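Local coordinates for protein FAD-dependent pyridine nucleotide-disulphide oxidoreductase (Desulfovibrio vulgaris, PDB 3IWA) that probably uses FAD to pass electrons from NADH or NADPH to an acceptor not yet established, as in other pyridine nucleotide-disulphide oxidoreductases, at residues 280-285 with 316-321; 288-293 with 324-329; 268-271 with 275-278; 298-303 with 307-312; 89-94 with 98-103. All blocks are in the same frame, centred on the assembly; numbering follows the deposited sequence.

Contact 1 of 5, residues 280-285 with 316-321; sequences TRMRTS and NRQGRV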
# COMPACT_ATOMS: atom_id res chain seq x y z
N THR A 280 19.10 13.87 -9.90
CA THR A 280 17.73 13.61 -9.50
C THR A 280 16.76 14.54 -10.19
O THR A 280 15.57 14.29 -10.13
CB THR A 280 17.52 13.75 -7.99
OG1 THR A 280 17.77 15.09 -7.65
CG2 THR A 280 18.45 12.84 -7.23
N ARG A 281 17.27 15.59 -10.84
CA ARG A 281 16.42 16.45 -11.69
C ARG A 281 16.25 15.88 -13.11
O ARG A 281 15.60 16.49 -13.95
CB ARG A 281 17.01 17.86 -11.77
CG ARG A 281 16.65 18.78 -10.65
CD ARG A 281 17.43 18.50 -9.38
NE ARG A 281 17.00 19.39 -8.30
CZ ARG A 281 17.42 19.30 -7.03
NH1 ARG A 281 18.30 18.37 -6.67
NH2 ARG A 281 16.97 20.14 -6.10
N MET A 282 16.87 14.71 -13.33
CA MET A 282 16.94 14.00 -14.61
C MET A 282 17.87 14.65 -15.64
O MET A 282 17.78 14.35 -16.83
CB MET A 282 15.54 13.69 -15.17
CG MET A 282 14.60 12.90 -14.20
SD MET A 282 15.20 11.36 -13.45
CE MET A 282 15.32 10.36 -14.93
N ARG A 283 18.80 15.48 -15.18
CA ARG A 283 19.82 16.10 -16.00
C ARG A 283 21.01 15.20 -16.21
O ARG A 283 21.54 14.68 -15.24
CB ARG A 283 20.37 17.38 -15.35
CG ARG A 283 19.40 18.55 -15.31
CD ARG A 283 20.10 19.87 -14.95
NE ARG A 283 19.23 20.98 -15.32
CZ ARG A 283 18.31 21.52 -14.52
NH1 ARG A 283 17.54 22.51 -14.98
NH2 ARG A 283 18.15 21.07 -13.28
N THR A 284 21.48 15.10 -17.45
CA THR A 284 22.72 14.38 -17.77
C THR A 284 23.95 15.19 -17.32
O THR A 284 23.84 16.17 -16.64
CB THR A 284 22.82 14.11 -19.28
OG1 THR A 284 22.97 15.34 -19.98
CG2 THR A 284 21.57 13.44 -19.79
N SER A 285 25.14 14.77 -17.69
CA SER A 285 26.35 15.60 -17.44
C SER A 285 26.33 16.96 -18.15
O SER A 285 27.09 17.86 -17.79
CB SER A 285 27.61 14.82 -17.79
OG SER A 285 27.51 14.21 -19.05
N ASN A 316 6.20 7.70 -17.17
CA ASN A 316 5.30 8.78 -16.83
C ASN A 316 5.78 9.64 -15.68
O ASN A 316 5.73 10.85 -15.78
CB ASN A 316 3.86 8.29 -16.64
CG ASN A 316 3.18 8.03 -17.99
OD1 ASN A 316 3.62 8.60 -19.00
ND2 ASN A 316 2.14 7.18 -18.03
N ARG A 317 6.36 9.02 -14.67
CA ARG A 317 6.73 9.76 -13.47
C ARG A 317 7.95 10.61 -13.79
O ARG A 317 7.95 11.78 -13.48
CB ARG A 317 6.99 8.81 -12.32
CG ARG A 317 5.77 7.97 -11.98
CD ARG A 317 6.02 7.01 -10.84
NE ARG A 317 4.90 6.09 -10.71
CZ ARG A 317 4.99 4.82 -10.35
NH1 ARG A 317 6.16 4.27 -10.07
NH2 ARG A 317 3.89 4.08 -10.27
N GLN A 318 8.94 10.03 -14.46
CA GLN A 318 10.17 10.75 -14.81
C GLN A 318 9.89 11.82 -15.89
O GLN A 318 10.47 12.86 -15.85
CB GLN A 318 11.28 9.82 -15.29
CG GLN A 318 11.72 8.77 -14.30
CD GLN A 318 12.75 7.80 -14.90
OE1 GLN A 318 13.12 7.94 -16.06
NE2 GLN A 318 13.23 6.87 -14.10
N GLY A 319 8.97 11.54 -16.79
CA GLY A 319 8.62 12.48 -17.84
C GLY A 319 8.05 13.76 -17.28
O GLY A 319 8.39 14.86 -17.74
N ARG A 320 7.19 13.61 -16.27
CA ARG A 320 6.57 14.75 -15.64
C ARG A 320 7.62 15.63 -15.04
O ARG A 320 7.60 16.82 -15.24
CB ARG A 320 5.58 14.32 -14.58
CG ARG A 320 4.80 15.48 -14.03
CD ARG A 320 3.66 14.99 -13.13
NE ARG A 320 2.60 15.98 -13.02
CZ ARG A 320 2.52 16.91 -12.09
NH1 ARG A 320 1.50 17.74 -12.11
NH2 ARG A 320 3.44 17.03 -11.14
N VAL A 321 8.56 15.03 -14.32
CA VAL A 321 9.65 15.79 -13.72
C VAL A 321 10.48 16.45 -14.81
O VAL A 321 10.86 17.60 -14.64
CB VAL A 321 10.54 14.89 -12.81
CG1 VAL A 321 11.89 15.54 -12.46
CG2 VAL A 321 9.76 14.48 -11.52
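The Gln318 amide turns one face to the methyl group of Met282, whose CE sits almost directly over Gln318 CD at 3.6 Å. From there CE is also 3.5 Å from Gln318 OE1 and 4.2 Å from Gln318 NE2, so the methyl rests on the group as a whole and not against one atom. OE1 accepts a hydrogen bond from Gly293 N, which fixes the rotation of the amide and so the face that Met282 meets. Closer to the helix, the same CE lies 4.0 Å from Gln318 CG.

Met282 is bent at every torsion (chi1 -55°, chi2 -53°, chi3 -66°), and this curl swings CE across the glutamine at about a right angle. Gln318, by contrast, runs extended beyond CG. Helix 314-326 here packs beside the loop that leads into strand 289-291, the last strand of the parallel sheet in the FAD-domain fold of this family. Val321, three residues beyond Gln318, holds CG1 anti to its own backbone N and brings it 4.2 Å from Met282 CG, the two side chains again crossing. The same valine methyl lies 4.1 Å from Arg281 O. Another side of the helix faces the second subunit: Arg320 pairs with Asp458 of that subunit, and Arg317 bonds to its Asn451.

Contact 2 of 5, residues 288-293 with 324-329; sequences DIFAGG and TNLADG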
# COMPACT_ATOMS: atom_id res chain seq x y z
N ASP A 288 21.82 21.21 -19.94
CA ASP A 288 20.72 21.52 -20.87
C ASP A 288 20.12 20.26 -21.52
O ASP A 288 19.19 20.33 -22.31
CB ASP A 288 21.21 22.52 -21.95
CG ASP A 288 21.63 23.89 -21.35
OD1 ASP A 288 20.94 24.38 -20.43
OD2 ASP A 288 22.65 24.47 -21.79
N ILE A 289 20.65 19.11 -21.14
CA ILE A 289 20.18 17.85 -21.70
C ILE A 289 19.68 16.92 -20.62
O ILE A 289 20.42 16.57 -19.72
CB ILE A 289 21.29 17.15 -22.48
CG1 ILE A 289 21.83 18.09 -23.59
CG2 ILE A 289 20.75 15.85 -23.05
CD1 ILE A 289 22.94 17.50 -24.44
N PHE A 290 18.40 16.54 -20.74
CA PHE A 290 17.74 15.62 -19.82
C PHE A 290 17.64 14.26 -20.52
O PHE A 290 17.68 14.21 -21.72
CB PHE A 290 16.32 16.10 -19.45
CG PHE A 290 16.27 17.46 -18.76
CD1 PHE A 290 16.20 18.63 -19.52
CD2 PHE A 290 16.29 17.56 -17.38
CE1 PHE A 290 16.17 19.88 -18.91
CE2 PHE A 290 16.26 18.79 -16.74
CZ PHE A 290 16.20 19.96 -17.49
N ALA A 291 17.46 13.20 -19.72
CA ALA A 291 17.32 11.83 -20.17
C ALA A 291 16.46 11.09 -19.15
O ALA A 291 16.51 11.38 -17.97
CB ALA A 291 18.70 11.16 -20.29
N GLY A 292 15.67 10.14 -19.62
CA GLY A 292 14.95 9.24 -18.73
C GLY A 292 14.54 7.94 -19.42
O GLY A 292 14.87 7.72 -20.59
N GLY A 293 13.83 7.09 -18.68
CA GLY A 293 13.25 5.87 -19.24
C GLY A 293 14.29 4.78 -19.19
O GLY A 293 15.10 4.75 -18.27
N THR A 324 8.56 19.62 -16.10
CA THR A 324 8.60 20.69 -15.12
C THR A 324 9.96 21.36 -15.08
O THR A 324 10.06 22.60 -14.98
CB THR A 324 8.20 20.08 -13.73
OG1 THR A 324 6.86 19.58 -13.82
CG2 THR A 324 8.29 21.07 -12.57
N ASN A 325 11.02 20.55 -15.16
CA ASN A 325 12.35 21.11 -15.12
C ASN A 325 12.75 21.80 -16.44
O ASN A 325 13.54 22.70 -16.40
CB ASN A 325 13.38 20.05 -14.70
CG ASN A 325 13.16 19.61 -13.26
OD1 ASN A 325 12.45 20.31 -12.53
ND2 ASN A 325 13.78 18.48 -12.84
N LEU A 326 12.20 21.36 -17.59
CA LEU A 326 12.35 22.09 -18.87
C LEU A 326 11.72 23.46 -18.76
O LEU A 326 12.20 24.39 -19.41
CB LEU A 326 11.67 21.38 -20.04
CG LEU A 326 12.19 20.02 -20.49
CD1 LEU A 326 11.16 19.30 -21.40
CD2 LEU A 326 13.53 20.20 -21.16
N ALA A 327 10.65 23.57 -17.96
CA ALA A 327 10.03 24.87 -17.64
C ALA A 327 10.65 25.60 -16.46
O ALA A 327 9.98 26.40 -15.86
CB ALA A 327 8.56 24.73 -17.44
N ASP A 328 11.91 25.33 -16.13
CA ASP A 328 12.64 26.07 -15.11
C ASP A 328 12.21 25.73 -13.69
O ASP A 328 12.59 26.44 -12.76
CB ASP A 328 12.57 27.61 -15.35
CG ASP A 328 13.25 28.04 -16.67
OD1 ASP A 328 14.45 27.71 -16.86
OD2 ASP A 328 12.58 28.68 -17.51
N GLY A 329 11.46 24.64 -13.51
CA GLY A 329 11.12 24.15 -12.15
C GLY A 329 12.30 23.43 -11.51
O GLY A 329 13.39 23.40 -12.07
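Phe290 reaches from strand 289-291 to the last turn of helix 314-326, where its ring meets Leu326 and Asn325. Its CB starts against the loop of contact 1, 3.5 Å from Met282 O. A chi1 of -60° sets CG anti to the carbonyl carbon and turns the ring to the helix end. Along one flank CD1 and CE1 are both 3.5 Å from Leu326 CD2, so that single methyl straddles the bond between them. Along the other flank CE2 comes to 3.7 Å from Asn325 CB. CZ, at the far end, is 4.0 Å from Asn325 O. Leu326 CD2 and Asn325 CB both approach obliquely from the same side of the ring plane. On the opposite side Arg283 CG packs on Phe290 CE2, so the ring is held between helix and loop.

The helix stops just here in a Schellman motif: Gly329 N bonds to Thr324 O, Asp328 N bonds to Asn325 O, and Asp328 takes the positive-phi position. Beyond Phe290, Leu326 also packs on strand 116-119 and on Phe22 of helix 14-25, joining the helix end to the parallel sheet.

The cohesion across this contact is therefore apolar. Asn325 offers its CB to the ring, while its ND2 is spent on Ala331 O and Arg281 O, which satisfies the buried amide N-H groups without involving Phe290.

Contact 3 of 5, residues 268-271 with 275-278; sequences LELD and AIIV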
# COMPACT_ATOMS: atom_id res chain seq x y z
N LEU A 268 28.42 12.40 -23.41
CA LEU A 268 27.68 12.38 -22.18
C LEU A 268 28.22 11.26 -21.28
O LEU A 268 28.62 10.19 -21.75
CB LEU A 268 26.18 12.25 -22.45
CG LEU A 268 25.49 13.45 -23.13
CD1 LEU A 268 24.04 13.23 -23.12
CD2 LEU A 268 25.81 14.79 -22.48
N GLU A 269 28.24 11.54 -19.99
CA GLU A 269 28.67 10.55 -18.99
C GLU A 269 27.69 9.38 -18.96
O GLU A 269 26.46 9.55 -18.82
CB GLU A 269 28.85 11.20 -17.59
CG GLU A 269 30.18 11.98 -17.39
CD GLU A 269 31.42 11.11 -17.56
OE1 GLU A 269 31.46 9.99 -16.99
OE2 GLU A 269 32.37 11.53 -18.27
N LEU A 270 28.26 8.20 -19.15
CA LEU A 270 27.54 6.96 -19.26
C LEU A 270 28.17 6.01 -18.25
O LEU A 270 29.34 6.18 -17.92
CB LEU A 270 27.69 6.35 -20.66
CG LEU A 270 27.21 7.10 -21.89
CD1 LEU A 270 27.21 6.15 -23.11
CD2 LEU A 270 25.83 7.75 -21.70
N ASP A 271 27.39 5.06 -17.75
CA ASP A 271 27.91 4.02 -16.86
C ASP A 271 28.50 2.88 -17.70
O ASP A 271 28.36 2.89 -18.92
CB ASP A 271 26.83 3.59 -15.83
CG ASP A 271 25.84 2.55 -16.35
OD1 ASP A 271 25.87 2.15 -17.54
OD2 ASP A 271 25.00 2.13 -15.53
N ALA A 275 24.44 3.11 -19.72
CA ALA A 275 23.25 3.85 -19.29
C ALA A 275 23.67 5.29 -19.03
O ALA A 275 24.71 5.53 -18.43
CB ALA A 275 22.61 3.23 -18.04
N ILE A 276 22.88 6.24 -19.52
CA ILE A 276 23.13 7.67 -19.29
C ILE A 276 22.97 8.00 -17.79
O ILE A 276 21.97 7.62 -17.16
CB ILE A 276 22.16 8.51 -20.10
CG1 ILE A 276 22.41 8.34 -21.61
CG2 ILE A 276 22.26 9.96 -19.72
CD1 ILE A 276 21.34 8.95 -22.47
N ILE A 277 23.97 8.67 -17.23
CA ILE A 277 23.97 9.00 -15.82
C ILE A 277 23.27 10.33 -15.68
O ILE A 277 23.65 11.30 -16.31
CB ILE A 277 25.40 9.07 -15.26
CG1 ILE A 277 26.05 7.68 -15.28
CG2 ILE A 277 25.43 9.67 -13.82
CD1 ILE A 277 27.54 7.73 -14.89
N VAL A 278 22.23 10.36 -14.85
CA VAL A 278 21.48 11.58 -14.56
C VAL A 278 21.41 11.90 -13.07
O VAL A 278 21.45 11.02 -12.22
CB VAL A 278 20.07 11.49 -15.12
CG1 VAL A 278 20.13 11.34 -16.65
CG2 VAL A 278 19.31 10.34 -14.49
O HOH W 1 25.29 11.92 -18.18
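Asp271 and Ala275 clasp a short beta-hairpin-like turn, with three residues between them, by two hydrogen bonds, and a single beta bridge, Leu270 with Ile276, carries the pairing onward. Asp271 N donates to Ala275 O at 2.8 Å, while Ala275 N returns a bond of 2.8 Å to the side-chain oxygen Asp271 OD1. That N-H arrives from above the carboxylate plane, 51° out of it. Asp271 chi1 (83°) places the carboxylate between backbone N and carbonyl carbon, curled back over Ala275, and OD1 also takes a weak bond from Arg273 N in the turn.

Further along, Ile277 N donates to Glu269 O at 3.1 Å in an almost straight line (175°). A water donates to both Glu269 O and Ile277 O, bridging two carbonyls that cannot bond each other.

Glu269 N donates to Ser285 OG of the loop in contact 1 rather than to the opposite strand. Ile276 bonds through its backbone to Cys295 and Thr297, making 276-277 an outer strand of the small mixed sheet, beside strand 296-299. Ile277 lays CD1 along the backbone opposite, 3.8 Å from Leu270 C. Leu270 and Ile276 both reach Ala263 of helix 261-266, and there Leu270 CD2 presses on Ile276 CG1 at a tight 3.5 Å.

Contact 4 of 5, residues 298-303 with 307-312; sequences IPNLVT and GFFPLG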
# COMPACT_ATOMS: atom_id res chain seq x y z
N ILE A 298 19.58 5.24 -12.48
CA ILE A 298 19.22 6.04 -11.32
C ILE A 298 19.49 5.22 -10.05
O ILE A 298 19.61 4.02 -10.12
CB ILE A 298 17.76 6.41 -11.33
CG1 ILE A 298 16.91 5.14 -11.37
CG2 ILE A 298 17.45 7.29 -12.50
CD1 ILE A 298 15.45 5.40 -11.42
N PRO A 299 19.60 5.88 -8.89
CA PRO A 299 19.94 5.17 -7.66
C PRO A 299 18.96 4.06 -7.32
O PRO A 299 17.74 4.26 -7.40
CB PRO A 299 19.86 6.26 -6.60
CG PRO A 299 20.03 7.54 -7.35
CD PRO A 299 19.34 7.30 -8.64
N ASN A 300 19.47 2.89 -7.00
CA ASN A 300 18.63 1.86 -6.45
C ASN A 300 18.38 2.29 -5.03
O ASN A 300 19.33 2.39 -4.27
CB ASN A 300 19.34 0.50 -6.50
CG ASN A 300 18.48 -0.63 -5.96
OD1 ASN A 300 18.05 -0.61 -4.81
ND2 ASN A 300 18.24 -1.60 -6.78
N LEU A 301 17.14 2.57 -4.63
CA LEU A 301 16.92 3.07 -3.25
C LEU A 301 17.04 2.02 -2.12
O LEU A 301 16.94 2.37 -0.95
CB LEU A 301 15.62 3.86 -3.15
CG LEU A 301 15.56 5.05 -4.11
CD1 LEU A 301 14.14 5.57 -4.16
CD2 LEU A 301 16.50 6.17 -3.73
N VAL A 302 17.22 0.75 -2.44
CA VAL A 302 17.40 -0.27 -1.41
C VAL A 302 18.89 -0.46 -1.22
O VAL A 302 19.37 -0.39 -0.09
CB VAL A 302 16.79 -1.63 -1.75
CG1 VAL A 302 17.29 -2.70 -0.72
CG2 VAL A 302 15.27 -1.57 -1.79
N THR A 303 19.61 -0.66 -2.32
CA THR A 303 21.04 -0.92 -2.23
C THR A 303 21.90 0.30 -2.02
O THR A 303 23.03 0.18 -1.60
CB THR A 303 21.59 -1.59 -3.49
OG1 THR A 303 21.48 -0.69 -4.59
CG2 THR A 303 20.86 -2.87 -3.78
N GLY A 307 21.30 1.86 -10.13
CA GLY A 307 20.55 0.77 -10.71
C GLY A 307 20.02 1.09 -12.08
O GLY A 307 20.23 2.19 -12.62
N PHE A 308 19.32 0.12 -12.64
CA PHE A 308 18.75 0.22 -13.95
C PHE A 308 17.30 -0.28 -13.90
O PHE A 308 17.05 -1.41 -13.51
CB PHE A 308 19.63 -0.58 -14.92
CG PHE A 308 19.18 -0.51 -16.35
CD1 PHE A 308 19.02 0.72 -16.97
CD2 PHE A 308 18.91 -1.67 -17.07
CE1 PHE A 308 18.58 0.81 -18.29
CE2 PHE A 308 18.46 -1.60 -18.39
CZ PHE A 308 18.28 -0.34 -19.01
N PHE A 309 16.34 0.56 -14.26
CA PHE A 309 14.93 0.24 -14.10
C PHE A 309 14.14 0.49 -15.38
O PHE A 309 13.40 1.47 -15.49
CB PHE A 309 14.34 1.06 -12.97
CG PHE A 309 15.02 0.83 -11.67
CD1 PHE A 309 14.58 -0.17 -10.81
CD2 PHE A 309 16.12 1.60 -11.30
CE1 PHE A 309 15.22 -0.39 -9.64
CE2 PHE A 309 16.75 1.38 -10.11
CZ PHE A 309 16.30 0.39 -9.28
N PRO A 310 14.28 -0.41 -16.36
CA PRO A 310 13.54 -0.27 -17.60
C PRO A 310 12.12 -0.77 -17.41
O PRO A 310 11.73 -1.77 -18.00
CB PRO A 310 14.33 -1.15 -18.57
CG PRO A 310 14.87 -2.25 -17.73
CD PRO A 310 15.00 -1.69 -16.30
N LEU A 311 11.37 -0.10 -16.56
CA LEU A 311 9.98 -0.46 -16.27
C LEU A 311 9.05 0.60 -16.82
O LEU A 311 9.36 1.79 -16.84
CB LEU A 311 9.78 -0.60 -14.76
CG LEU A 311 10.55 -1.81 -14.21
CD1 LEU A 311 10.97 -1.63 -12.77
CD2 LEU A 311 9.69 -3.05 -14.42
N GLY A 312 7.90 0.13 -17.28
CA GLY A 312 6.87 1.00 -17.86
C GLY A 312 6.62 2.18 -16.94
O GLY A 312 6.88 3.32 -17.32
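Ile298 and Gly307 form one antiparallel hydrogen-bonded pair with their CA atoms 5.5 Å apart. Gly307 N donates to Ile298 O at 2.7 Å, whereas the return bond from Ile298 N to Gly307 O is longer, 3.1 Å, and bent to 139°. Asn300 CA still lies 4.8 Å from Gly307 CA; residues 301-303 then take helical backbone angles without regular helical bonds, and Pro310 centres an inverse gamma turn.

Phe309 folds its ring back over the pair. Its CD2 packs 3.6 Å from Ile298 CG1, a branch brought there by chi1 of 57°, and Ile298 O lies in the ring plane at the edge, 3.9 Å from CE2. Asn300 ND2 also comes to the edge, 3.7 Å from Phe309 CZ, with the amide turned 48° against the ring. The other end of that amide holds its own chain: Asn300 OD1 accepts from Val302 N within the carbonyl plane, making an Asx turn, and from Thr303 N above it.

Strand 296-299 is central in the mixed sheet, flanked by 276-277 and 306-307. Residues 307-312 run on to helix 314-326, with Phe308 packed against strand 256-258 and Pro310 against Asp294.

Contact 5 of 5, residues 89-94 with 98-103; sequences AHAIDR and TVEIEN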
# COMPACT_ATOMS: atom_id res chain seq x y z
N ALA A 89 18.07 11.41 -35.31
CA ALA A 89 19.14 12.30 -34.90
C ALA A 89 20.43 11.58 -35.23
O ALA A 89 20.56 10.38 -34.97
CB ALA A 89 19.08 12.63 -33.43
N HIS A 90 21.37 12.29 -35.85
CA HIS A 90 22.63 11.69 -36.29
C HIS A 90 23.72 12.05 -35.31
O HIS A 90 24.57 11.22 -35.01
CB HIS A 90 22.98 12.15 -37.71
CG HIS A 90 24.42 11.94 -38.10
ND1 HIS A 90 25.33 12.97 -38.15
CD2 HIS A 90 25.09 10.82 -38.45
CE1 HIS A 90 26.51 12.49 -38.50
NE2 HIS A 90 26.40 11.19 -38.69
N ALA A 91 23.68 13.27 -34.79
CA ALA A 91 24.70 13.74 -33.88
C ALA A 91 24.18 14.88 -33.05
O ALA A 91 23.30 15.61 -33.49
CB ALA A 91 25.96 14.21 -34.64
N ILE A 92 24.75 15.04 -31.86
CA ILE A 92 24.45 16.15 -30.99
C ILE A 92 25.69 17.00 -30.84
O ILE A 92 26.74 16.48 -30.49
CB ILE A 92 23.97 15.68 -29.61
CG1 ILE A 92 22.63 14.97 -29.75
CG2 ILE A 92 23.84 16.87 -28.63
CD1 ILE A 92 22.16 14.33 -28.51
N ASP A 93 25.58 18.30 -31.07
CA ASP A 93 26.68 19.21 -30.77
C ASP A 93 26.24 20.02 -29.59
O ASP A 93 25.43 20.93 -29.71
CB ASP A 93 27.02 20.10 -31.97
CG ASP A 93 28.28 20.95 -31.75
OD1 ASP A 93 28.78 21.03 -30.60
OD2 ASP A 93 28.77 21.55 -32.73
N ARG A 94 26.82 19.68 -28.45
CA ARG A 94 26.46 20.27 -27.17
C ARG A 94 26.88 21.73 -27.03
O ARG A 94 26.08 22.56 -26.56
CB ARG A 94 27.06 19.45 -26.04
CG ARG A 94 26.37 18.13 -25.89
CD ARG A 94 27.26 17.19 -25.17
NE ARG A 94 27.66 17.74 -23.89
CZ ARG A 94 28.68 17.27 -23.19
NH1 ARG A 94 29.40 16.26 -23.67
NH2 ARG A 94 28.99 17.82 -22.03
N THR A 98 22.95 22.10 -31.09
CA THR A 98 22.37 21.70 -32.36
C THR A 98 22.27 20.17 -32.44
O THR A 98 23.09 19.46 -31.87
CB THR A 98 23.22 22.20 -33.58
OG1 THR A 98 24.46 21.50 -33.61
CG2 THR A 98 23.49 23.71 -33.51
N VAL A 99 21.24 19.69 -33.13
CA VAL A 99 21.07 18.28 -33.44
C VAL A 99 20.91 18.17 -34.95
O VAL A 99 20.00 18.77 -35.50
CB VAL A 99 19.78 17.66 -32.84
CG1 VAL A 99 19.79 16.19 -33.08
CG2 VAL A 99 19.63 17.97 -31.37
N GLU A 100 21.78 17.40 -35.60
CA GLU A 100 21.62 17.12 -37.04
C GLU A 100 20.68 15.92 -37.20
O GLU A 100 20.87 14.87 -36.59
CB GLU A 100 22.96 16.83 -37.73
CG GLU A 100 24.01 17.96 -37.68
CD GLU A 100 25.34 17.56 -38.36
OE1 GLU A 100 25.76 18.26 -39.30
OE2 GLU A 100 25.96 16.54 -37.98
N ILE A 101 19.66 16.08 -38.03
CA ILE A 101 18.69 15.02 -38.21
C ILE A 101 18.63 14.63 -39.69
O ILE A 101 19.00 15.42 -40.57
CB ILE A 101 17.30 15.44 -37.67
CG1 ILE A 101 16.68 16.56 -38.51
CG2 ILE A 101 17.43 15.91 -36.20
CD1 ILE A 101 15.30 17.01 -38.02
N GLU A 102 18.18 13.40 -39.95
CA GLU A 102 17.96 12.95 -41.31
C GLU A 102 16.66 12.14 -41.42
O GLU A 102 16.45 11.18 -40.70
CB GLU A 102 19.18 12.18 -41.84
CG GLU A 102 19.18 10.68 -41.69
CD GLU A 102 20.47 10.04 -42.22
OE1 GLU A 102 21.54 10.28 -41.59
OE2 GLU A 102 20.40 9.30 -43.24
N ASN A 103 15.79 12.60 -42.30
CA ASN A 103 14.61 11.86 -42.74
C ASN A 103 15.08 10.62 -43.51
O ASN A 103 15.83 10.74 -44.46
CB ASN A 103 13.75 12.76 -43.62
CG ASN A 103 12.40 12.16 -43.93
OD1 ASN A 103 12.31 11.09 -44.53
ND2 ASN A 103 11.33 12.84 -43.52
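Backbone hydrogen bonds join Asp93 and Thr98 in both directions beside the turn: Asp93 N to Thr98 O at 2.9 Å, and Thr98 N to Asp93 O at 3.1 Å. At the other end His90 N donates to Glu100 O at 2.7 Å, nearly along the C=O axis. His90 and Ala91 together stand opposite Glu100, a classic beta bulge that shifts the register by one.

Apolar contacts gather on the face bearing Ala89, Ile92, Val99 and Ile101. Val99 CG1 touches Ala89 CB at 3.6 Å, and this buried face packs on Leu117 of strand 116-119 and Leu262 of helix 261-266.

The other face bears Ala91, Asp93, Thr98 and Glu100. Thr98 OG1 rests 3.3 Å from Asp93 CB. Glu100 runs alongside His90, placing OE2 in the plane of the imidazole at its edge, 3.6 Å from His90 ND1; any attraction here would be electrostatic at most.

Two salt bridges lead away: Glu102 with Arg109 of the next strand, and Arg94, in the turn of the hairpin, with Asp286.

Strands 87-93 and 98-103 form a hairpin, extended by strand 109-113 into the three-stranded antiparallel sheet characteristic of FAD domains in the glutathione reductase family.

In the fold
Contacts 1 and 2 have centres about 6 Å apart and share helix 314-326; Thr284 OG1, 2.8 Å from Ile289 O, laces their other segments together. The centre of contact 3 is about 13 Å from that of contact 1, and Thr284 CG2 touches Ile276 CG2 at 3.6 Å. Contact 4 is nested in the loops closed by contacts 1 and 2 and shares the mixed sheet with contact 3. Contact 5 stands apart, its centre about 29 Å from that of contact 4, but Arg94 touches both Ile289 and Leu268. Gly292 and Gly293, with Asp294 after them, resemble the Gly-Asp stretch that meets FAD in relatives; no FAD is modelled here, but contacts 1 and 2 probably flank the cofactor site.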